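Long-range contact in membrane protein (Acinetobacter baumannii AB307-0294, PDB 5DL5), which probably forms a water-filled beta-barrel channel of the OprD porin family in the outer membrane, admitting small solutes and antibiotics: residues 372-383 / 394-405. Sequence-based numbering, arbitrary orientation.
Sequences AQEREFFNQVKY and SLRIRNSYYRAS
Arg398 reaches across the hairpin to Gln380 and Phe378 of strand 371-384. Arg398 CB packs against Gln380 CB (3.8 Å), its partner in a non-hydrogen-bonded pair, and also faces the Asn379 carbonyl oxygen. Arg398 CG runs beside Gln380 OE1, and Arg398 CD passes Gln380 OE1 at 3.3 Å, a carbon contact. A bend at chi3 (-108°) then sets one face of the guanidinium against the edge of the Phe378 ring: Phe378 CE1 lies 3.4 Å from Arg398 NE, and with the planes 88° apart this is not a face-on cation-pi stack. At the tip, a water accepts from Arg398 NH1 (2.9 Å) and donates to Gln380 OE1, tying the two polar ends together. Further along the same face, Ser400 OG donates to Glu376 OE1 (2.6 Å) and Tyr402 OH to Glu374 OE2 (2.5 Å), both on the anti side, somewhat out of the carboxylate plane. Both carboxylates also take hydrogen bonds from Ser324 and, for Glu376, Met323, so a loop folds against this face. Phe377, Val381, Tyr401, Ile397 and Leu395 point to the other side, probably toward lipid or detergent, among Arg375, Asn379, Asn399 and Arg403. Paired backbone bonds recur from Arg375-Arg403 to Tyr383-Leu395, and the strand axes run 172° apart. This regular ladder, largely polar on one face and mixed on the other, is typical of an antiparallel hairpin in a porin barrel wall, here between strands 351-365 and 416-428.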
ATOM      1  N   ALA A 372     -18.551  10.870 -15.332  1.00 37.38           N
ATOM      2  CA  ALA A 372     -18.885  10.458 -13.936  1.00 35.84           C
ATOM      3  C   ALA A 372     -17.906  11.144 -12.958  1.00 34.02           C
ATOM      4  O   ALA A 372     -16.834  11.719 -13.333  1.00 33.37           O
ATOM      5  CB  ALA A 372     -18.850   8.893 -13.764  1.00 35.62           C
ATOM      6  N   GLN A 373     -18.343  11.163 -11.701  1.00 35.25           N
ATOM      7  CA  GLN A 373     -17.685  11.907 -10.628  1.00 33.71           C
ATOM      8  C   GLN A 373     -17.795  11.156  -9.330  1.00 34.93           C
ATOM      9  O   GLN A 373     -18.692  10.378  -9.151  1.00 33.22           O
ATOM     10  CB  GLN A 373     -18.450  13.272 -10.397  1.00 37.60           C
ATOM     11  CG  GLN A 373     -18.465  14.102 -11.631  1.00 40.85           C
ATOM     12  CD  GLN A 373     -19.531  15.128 -11.627  1.00 53.56           C
ATOM     13  OE1 GLN A 373     -19.242  16.291 -11.618  1.00 60.93           O
ATOM     14  NE2 GLN A 373     -20.794  14.691 -11.643  1.00 57.85           N
ATOM     15  N   GLU A 374     -16.932  11.523  -8.402  1.00 33.37           N
ATOM     16  CA  GLU A 374     -16.975  10.987  -7.074  1.00 33.78           C
ATOM     17  C   GLU A 374     -16.384  12.012  -6.105  1.00 33.19           C
ATOM     18  O   GLU A 374     -15.607  12.897  -6.515  1.00 32.02           O
ATOM     19  CB  GLU A 374     -16.132   9.712  -6.993  1.00 31.12           C
ATOM     20  CG  GLU A 374     -14.660   9.894  -7.294  1.00 30.43           C
ATOM     21  CD  GLU A 374     -13.846   8.544  -7.261  1.00 32.76           C
ATOM     22  OE1 GLU A 374     -12.813   8.403  -7.948  1.00 28.95           O
ATOM     23  OE2 GLU A 374     -14.221   7.585  -6.504  1.00 34.87           O
ATOM     24  N   ARG A 375     -16.806  11.918  -4.852  1.00 33.27           N
ATOM     25  CA  ARG A 375     -16.151  12.649  -3.826  1.00 35.23           C
ATOM     26  C   ARG A 375     -16.108  11.924  -2.493  1.00 34.02           C
ATOM     27  O   ARG A 375     -17.020  11.175  -2.159  1.00 33.89           O
ATOM     28  CB  ARG A 375     -16.925  13.979  -3.591  1.00 37.21           C
ATOM     29  CG  ARG A 375     -18.214  13.821  -2.900  1.00 41.17           C
ATOM     30  CD  ARG A 375     -18.896  15.188  -2.787  1.00 48.90           C
ATOM     31  NE  ARG A 375     -20.098  14.988  -2.049  1.00 55.66           N
ATOM     32  CZ  ARG A 375     -21.296  14.786  -2.571  1.00 64.11           C
ATOM     33  NH1 ARG A 375     -21.484  14.825  -3.901  1.00 63.09           N
ATOM     34  NH2 ARG A 375     -22.312  14.537  -1.739  1.00 68.50           N
ATOM     35  N   GLU A 376     -15.119  12.337  -1.715  1.00 34.14           N
ATOM     36  CA  GLU A 376     -14.847  11.746  -0.465  1.00 36.67           C
ATOM     37  C   GLU A 376     -14.445  12.767   0.567  1.00 34.50           C
ATOM     38  O   GLU A 376     -13.535  13.570   0.329  1.00 35.39           O
ATOM     39  CB  GLU A 376     -13.690  10.696  -0.597  1.00 35.11           C
ATOM     40  CG  GLU A 376     -13.609   9.795   0.624  1.00 35.60           C
ATOM     41  CD  GLU A 376     -12.605   8.632   0.489  1.00 43.78           C
ATOM     42  OE1 GLU A 376     -12.213   8.108   1.576  1.00 43.58           O
ATOM     43  OE2 GLU A 376     -12.197   8.206  -0.653  1.00 40.89           O
ATOM     44  N   PHE A 377     -15.141  12.731   1.671  1.00 34.20           N
ATOM     45  CA  PHE A 377     -14.811  13.455   2.923  1.00 37.11           C
ATOM     46  C   PHE A 377     -14.218  12.470   3.988  1.00 36.49           C
ATOM     47  O   PHE A 377     -14.871  11.487   4.413  1.00 34.12           O
ATOM     48  CB  PHE A 377     -16.032  14.189   3.520  1.00 40.85           C
ATOM     49  CG  PHE A 377     -15.684  15.081   4.726  1.00 49.78           C
ATOM     50  CD1 PHE A 377     -14.545  15.930   4.724  1.00 53.61           C
ATOM     51  CD2 PHE A 377     -16.503  15.092   5.920  1.00 55.40           C
ATOM     52  CE1 PHE A 377     -14.242  16.736   5.841  1.00 56.29           C
ATOM     53  CE2 PHE A 377     -16.207  15.927   7.014  1.00 57.14           C
ATOM     54  CZ  PHE A 377     -15.103  16.740   6.982  1.00 56.39           C
ATOM     55  N   PHE A 378     -12.968  12.708   4.348  1.00 36.80           N
ATOM     56  CA  PHE A 378     -12.210  11.768   5.209  1.00 37.30           C
ATOM     57  C   PHE A 378     -11.839  12.451   6.538  1.00 38.23           C
ATOM     58  O   PHE A 378     -11.414  13.669   6.535  1.00 36.35           O
ATOM     59  CB  PHE A 378     -10.927  11.426   4.416  1.00 35.31           C
ATOM     60  CG  PHE A 378      -9.894  10.645   5.245  1.00 35.91           C
ATOM     61  CD1 PHE A 378     -10.032   9.255   5.385  1.00 35.96           C
ATOM     62  CD2 PHE A 378      -8.833  11.274   5.865  1.00 34.81           C
ATOM     63  CE1 PHE A 378      -9.072   8.529   6.133  1.00 37.07           C
ATOM     64  CE2 PHE A 378      -7.938  10.565   6.685  1.00 34.64           C
ATOM     65  CZ  PHE A 378      -8.024   9.202   6.771  1.00 32.91           C
ATOM     66  N   ASN A 379     -11.961  11.734   7.664  1.00 36.22           N
ATOM     67  CA  ASN A 379     -11.416  12.186   8.919  1.00 38.08           C
ATOM     68  C   ASN A 379     -10.700  11.031   9.590  1.00 39.82           C
ATOM     69  O   ASN A 379     -11.199   9.882   9.565  1.00 39.16           O
ATOM     70  CB  ASN A 379     -12.474  12.725   9.834  1.00 40.14           C
ATOM     71  CG  ASN A 379     -12.972  14.075   9.379  1.00 43.48           C
ATOM     72  OD1 ASN A 379     -12.423  15.092   9.751  1.00 41.00           O
ATOM     73  ND2 ASN A 379     -13.996  14.076   8.490  1.00 44.69           N
ATOM     74  N   GLN A 380      -9.544  11.332  10.149  1.00 39.71           N
ATOM     75  CA  GLN A 380      -8.867  10.378  10.983  1.00 42.65           C
ATOM     76  C   GLN A 380      -8.350  11.046  12.220  1.00 41.22           C
ATOM     77  O   GLN A 380      -7.762  12.088  12.162  1.00 42.21           O
ATOM     78  CB  GLN A 380      -7.701   9.680  10.226  1.00 41.63           C
ATOM     79  CG  GLN A 380      -6.940   8.737  11.146  1.00 42.37           C
ATOM     80  CD  GLN A 380      -5.987   7.849  10.351  1.00 48.32           C
ATOM     81  OE1 GLN A 380      -6.386   6.925   9.654  1.00 48.14           O
ATOM     82  NE2 GLN A 380      -4.735   8.161  10.429  1.00 46.54           N
ATOM     83  N   VAL A 381      -8.634  10.455  13.348  1.00 39.17           N
ATOM     84  CA  VAL A 381      -7.967  10.781  14.567  1.00 40.59           C
ATOM     85  C   VAL A 381      -7.081   9.605  14.976  1.00 41.47           C
ATOM     86  O   VAL A 381      -7.496   8.405  14.940  1.00 40.74           O
ATOM     87  CB  VAL A 381      -8.959  11.044  15.683  1.00 43.73           C
ATOM     88  CG1 VAL A 381      -8.239  11.202  17.027  1.00 46.02           C
ATOM     89  CG2 VAL A 381      -9.775  12.285  15.383  1.00 45.40           C
ATOM     90  N   LYS A 382      -5.896   9.954  15.400  1.00 41.80           N
ATOM     91  CA  LYS A 382      -4.924   8.972  15.815  1.00 44.73           C
ATOM     92  C   LYS A 382      -4.288   9.374  17.123  1.00 44.62           C
ATOM     93  O   LYS A 382      -3.942  10.580  17.300  1.00 49.05           O
ATOM     94  CB  LYS A 382      -3.846   8.814  14.729  1.00 44.04           C
ATOM     95  CG  LYS A 382      -2.840   7.736  15.155  1.00 50.46           C
ATOM     96  CD  LYS A 382      -1.942   7.190  14.037  1.00 52.81           C
ATOM     97  CE  LYS A 382      -1.331   5.927  14.598  1.00 59.08           C
ATOM     98  NZ  LYS A 382      -0.503   5.265  13.585  1.00 61.19           N
ATOM     99  N   TYR A 383      -4.140   8.429  18.052  1.00 40.81           N
ATOM    100  CA  TYR A 383      -3.395   8.629  19.296  1.00 43.32           C
ATOM    101  C   TYR A 383      -2.268   7.582  19.394  1.00 46.43           C
ATOM    102  O   TYR A 383      -2.557   6.360  19.297  1.00 45.78           O
ATOM    103  CB  TYR A 383      -4.342   8.466  20.510  1.00 44.99           C
ATOM    104  CG  TYR A 383      -3.620   8.607  21.739  1.00 49.05           C
ATOM    105  CD1 TYR A 383      -2.978   9.825  22.049  1.00 53.34           C
ATOM    106  CD2 TYR A 383      -3.464   7.551  22.612  1.00 51.15           C
ATOM    107  CE1 TYR A 383      -2.204   9.956  23.188  1.00 54.08           C
ATOM    108  CE2 TYR A 383      -2.717   7.704  23.762  1.00 54.37           C
ATOM    109  CZ  TYR A 383      -2.084   8.885  24.029  1.00 57.10           C
ATOM    110  OH  TYR A 383      -1.360   9.010  25.205  1.00 59.85           O
ATOM    111  N   SER A 394      -0.785   2.444  19.460  1.00 40.20           N
ATOM    112  CA  SER A 394      -1.646   3.429  18.872  1.00 42.84           C
ATOM    113  C   SER A 394      -3.042   2.988  18.562  1.00 45.70           C
ATOM    114  O   SER A 394      -3.276   1.776  18.217  1.00 46.47           O
ATOM    115  CB  SER A 394      -1.079   3.942  17.555  1.00 44.10           C
ATOM    116  OG  SER A 394      -0.866   2.910  16.623  1.00 46.05           O
ATOM    117  N   LEU A 395      -3.923   4.006  18.494  1.00 43.87           N
ATOM    118  CA  LEU A 395      -5.312   3.819  18.129  1.00 41.54           C
ATOM    119  C   LEU A 395      -5.659   4.784  16.985  1.00 41.25           C
ATOM    120  O   LEU A 395      -5.304   5.950  17.066  1.00 41.01           O
ATOM    121  CB  LEU A 395      -6.120   3.910  19.374  1.00 42.04           C
ATOM    122  CG  LEU A 395      -7.630   3.935  19.127  1.00 42.19           C
ATOM    123  CD1 LEU A 395      -8.035   2.538  18.626  1.00 43.13           C
ATOM    124  CD2 LEU A 395      -8.346   4.285  20.374  1.00 48.00           C
ATOM    125  N   ARG A 396      -6.233   4.288  15.868  1.00 39.31           N
ATOM    126  CA  ARG A 396      -6.542   5.068  14.643  1.00 40.30           C
ATOM    127  C   ARG A 396      -8.010   4.841  14.490  1.00 41.33           C
ATOM    128  O   ARG A 396      -8.443   3.667  14.477  1.00 37.31           O
ATOM    129  CB  ARG A 396      -5.998   4.440  13.374  1.00 42.01           C
ATOM    130  CG  ARG A 396      -4.589   4.744  13.197  1.00 50.31           C
ATOM    131  CD  ARG A 396      -4.025   4.430  11.820  1.00 50.24           C
ATOM    132  NE  ARG A 396      -4.321   3.119  11.249  1.00 56.35           N
ATOM    133  CZ  ARG A 396      -3.794   1.924  11.549  1.00 58.42           C
ATOM    134  NH1 ARG A 396      -3.007   1.718  12.586  1.00 58.88           N
ATOM    135  NH2 ARG A 396      -4.130   0.871  10.818  1.00 62.82           N
ATOM    136  N   ILE A 397      -8.785   5.913  14.389  1.00 39.72           N
ATOM    137  CA  ILE A 397     -10.202   5.865  14.146  1.00 41.20           C
ATOM    138  C   ILE A 397     -10.386   6.732  12.895  1.00 40.13           C
ATOM    139  O   ILE A 397      -9.974   7.867  12.878  1.00 38.71           O
ATOM    140  CB  ILE A 397     -11.084   6.472  15.236  1.00 44.08           C
ATOM    141  CG1 ILE A 397     -11.076   5.673  16.497  1.00 51.90           C
ATOM    142  CG2 ILE A 397     -12.528   6.511  14.758  1.00 44.44           C
ATOM    143  CD1 ILE A 397      -9.721   5.647  17.154  1.00 56.15           C
ATOM    144  N   ARG A 398     -10.995   6.194  11.867  1.00 38.86           N
ATOM    145  CA  ARG A 398     -11.119   6.906  10.649  1.00 38.75           C
ATOM    146  C   ARG A 398     -12.466   6.660  10.005  1.00 39.41           C
ATOM    147  O   ARG A 398     -13.070   5.578  10.136  1.00 34.42           O
ATOM    148  CB  ARG A 398      -9.957   6.633   9.705  1.00 39.17           C
ATOM    149  CG  ARG A 398      -9.873   5.331   9.050  1.00 40.75           C
ATOM    150  CD  ARG A 398      -8.707   5.170   8.063  1.00 38.73           C
ATOM    151  NE  ARG A 398      -9.168   5.147   6.677  1.00 39.99           N
ATOM    152  CZ  ARG A 398      -8.353   4.974   5.627  1.00 42.48           C
ATOM    153  NH1 ARG A 398      -7.049   4.807   5.804  1.00 42.45           N
ATOM    154  NH2 ARG A 398      -8.814   5.101   4.409  1.00 46.86           N
ATOM    155  N   ASN A 399     -12.967   7.702   9.361  1.00 38.17           N
ATOM    156  CA  ASN A 399     -14.245   7.650   8.657  1.00 41.42           C
ATOM    157  C   ASN A 399     -14.181   8.352   7.284  1.00 42.49           C
ATOM    158  O   ASN A 399     -13.511   9.418   7.131  1.00 38.43           O
ATOM    159  CB  ASN A 399     -15.288   8.324   9.508  1.00 46.09           C
ATOM    160  CG  ASN A 399     -16.634   8.481   8.776  1.00 51.62           C
ATOM    161  OD1 ASN A 399     -17.021   9.585   8.318  1.00 47.46           O
ATOM    162  ND2 ASN A 399     -17.345   7.397   8.659  1.00 50.64           N
ATOM    163  N   SER A 400     -14.847   7.723   6.303  1.00 41.76           N
ATOM    164  CA  SER A 400     -15.040   8.248   4.965  1.00 40.29           C
ATOM    165  C   SER A 400     -16.495   8.318   4.630  1.00 42.51           C
ATOM    166  O   SER A 400     -17.250   7.298   4.737  1.00 42.57           O
ATOM    167  CB  SER A 400     -14.332   7.411   3.940  1.00 38.21           C
ATOM    168  OG  SER A 400     -12.993   7.697   4.075  1.00 38.63           O
ATOM    169  N   TYR A 401     -16.913   9.512   4.237  1.00 39.85           N
ATOM    170  CA  TYR A 401     -18.254   9.677   3.673  1.00 42.86           C
ATOM    171  C   TYR A 401     -18.034   9.833   2.126  1.00 40.00           C
ATOM    172  O   TYR A 401     -17.355  10.782   1.689  1.00 36.91           O
ATOM    173  CB  TYR A 401     -19.046  10.818   4.405  1.00 46.50           C
ATOM    174  CG  TYR A 401     -20.354  11.309   3.709  1.00 54.28           C
ATOM    175  CD1 TYR A 401     -20.279  12.345   2.786  1.00 61.51           C
ATOM    176  CD2 TYR A 401     -21.628  10.834   4.031  1.00 62.13           C
ATOM    177  CE1 TYR A 401     -21.368  12.846   2.106  1.00 61.54           C
ATOM    178  CE2 TYR A 401     -22.769  11.369   3.369  1.00 66.18           C
ATOM    179  CZ  TYR A 401     -22.604  12.364   2.368  1.00 65.38           C
ATOM    180  OH  TYR A 401     -23.617  13.008   1.623  1.00 70.74           O
ATOM    181  N   TYR A 402     -18.494   8.836   1.345  1.00 36.27           N
ATOM    182  CA  TYR A 402     -18.152   8.742  -0.018  1.00 34.67           C
ATOM    183  C   TYR A 402     -19.391   8.720  -0.885  1.00 37.71           C
ATOM    184  O   TYR A 402     -20.338   7.986  -0.577  1.00 35.58           O
ATOM    185  CB  TYR A 402     -17.302   7.516  -0.267  1.00 34.86           C
ATOM    186  CG  TYR A 402     -17.059   7.208  -1.722  1.00 34.21           C
ATOM    187  CD1 TYR A 402     -16.001   7.820  -2.406  1.00 33.73           C
ATOM    188  CD2 TYR A 402     -17.884   6.340  -2.420  1.00 36.52           C
ATOM    189  CE1 TYR A 402     -15.743   7.560  -3.729  1.00 32.67           C
ATOM    190  CE2 TYR A 402     -17.704   6.111  -3.785  1.00 36.92           C
ATOM    191  CZ  TYR A 402     -16.596   6.703  -4.430  1.00 33.55           C
ATOM    192  OH  TYR A 402     -16.340   6.500  -5.738  1.00 31.70           O
ATOM    193  N   ARG A 403     -19.395   9.553  -1.958  1.00 34.36           N
ATOM    194  CA  ARG A 403     -20.505   9.588  -2.856  1.00 36.96           C
ATOM    195  C   ARG A 403     -20.039   9.625  -4.310  1.00 36.54           C
ATOM    196  O   ARG A 403     -19.065  10.242  -4.592  1.00 35.05           O
ATOM    197  CB  ARG A 403     -21.414  10.828  -2.598  1.00 39.49           C
ATOM    198  CG  ARG A 403     -22.189  10.838  -1.263  1.00 46.18           C
ATOM    199  CD  ARG A 403     -23.160   9.695  -1.068  1.00 50.41           C
ATOM    200  NE  ARG A 403     -23.775   9.664   0.289  1.00 54.38           N
ATOM    201  CZ  ARG A 403     -23.259   9.099   1.386  1.00 59.05           C
ATOM    202  NH1 ARG A 403     -22.081   8.499   1.381  1.00 58.75           N
ATOM    203  NH2 ARG A 403     -23.950   9.116   2.528  1.00 59.84           N
ATOM    204  N   ALA A 404     -20.824   9.063  -5.238  1.00 36.71           N
ATOM    205  CA  ALA A 404     -20.394   9.026  -6.610  1.00 37.52           C
ATOM    206  C   ALA A 404     -21.592   9.156  -7.495  1.00 39.05           C
ATOM    207  O   ALA A 404     -22.718   8.908  -7.046  1.00 36.27           O
ATOM    208  CB  ALA A 404     -19.613   7.731  -6.865  1.00 34.73           C
ATOM    209  N   SER A 405     -21.390   9.516  -8.746  1.00 37.91           N
ATOM    210  CA  SER A 405     -22.582   9.539  -9.661  1.00 42.02           C
ATOM    211  C   SER A 405     -23.179   8.137  -9.922  1.00 43.49           C
ATOM    212  O   SER A 405     -22.594   7.072  -9.584  1.00 39.82           O
ATOM    213  CB  SER A 405     -22.340  10.256 -11.026  1.00 42.89           C
ATOM    214  OG  SER A 405     -21.129  10.047 -11.529  1.00 41.70           O
TER
HETATM  215  O   HOH W   1      -5.411   5.015   8.132  1.00 50.57           O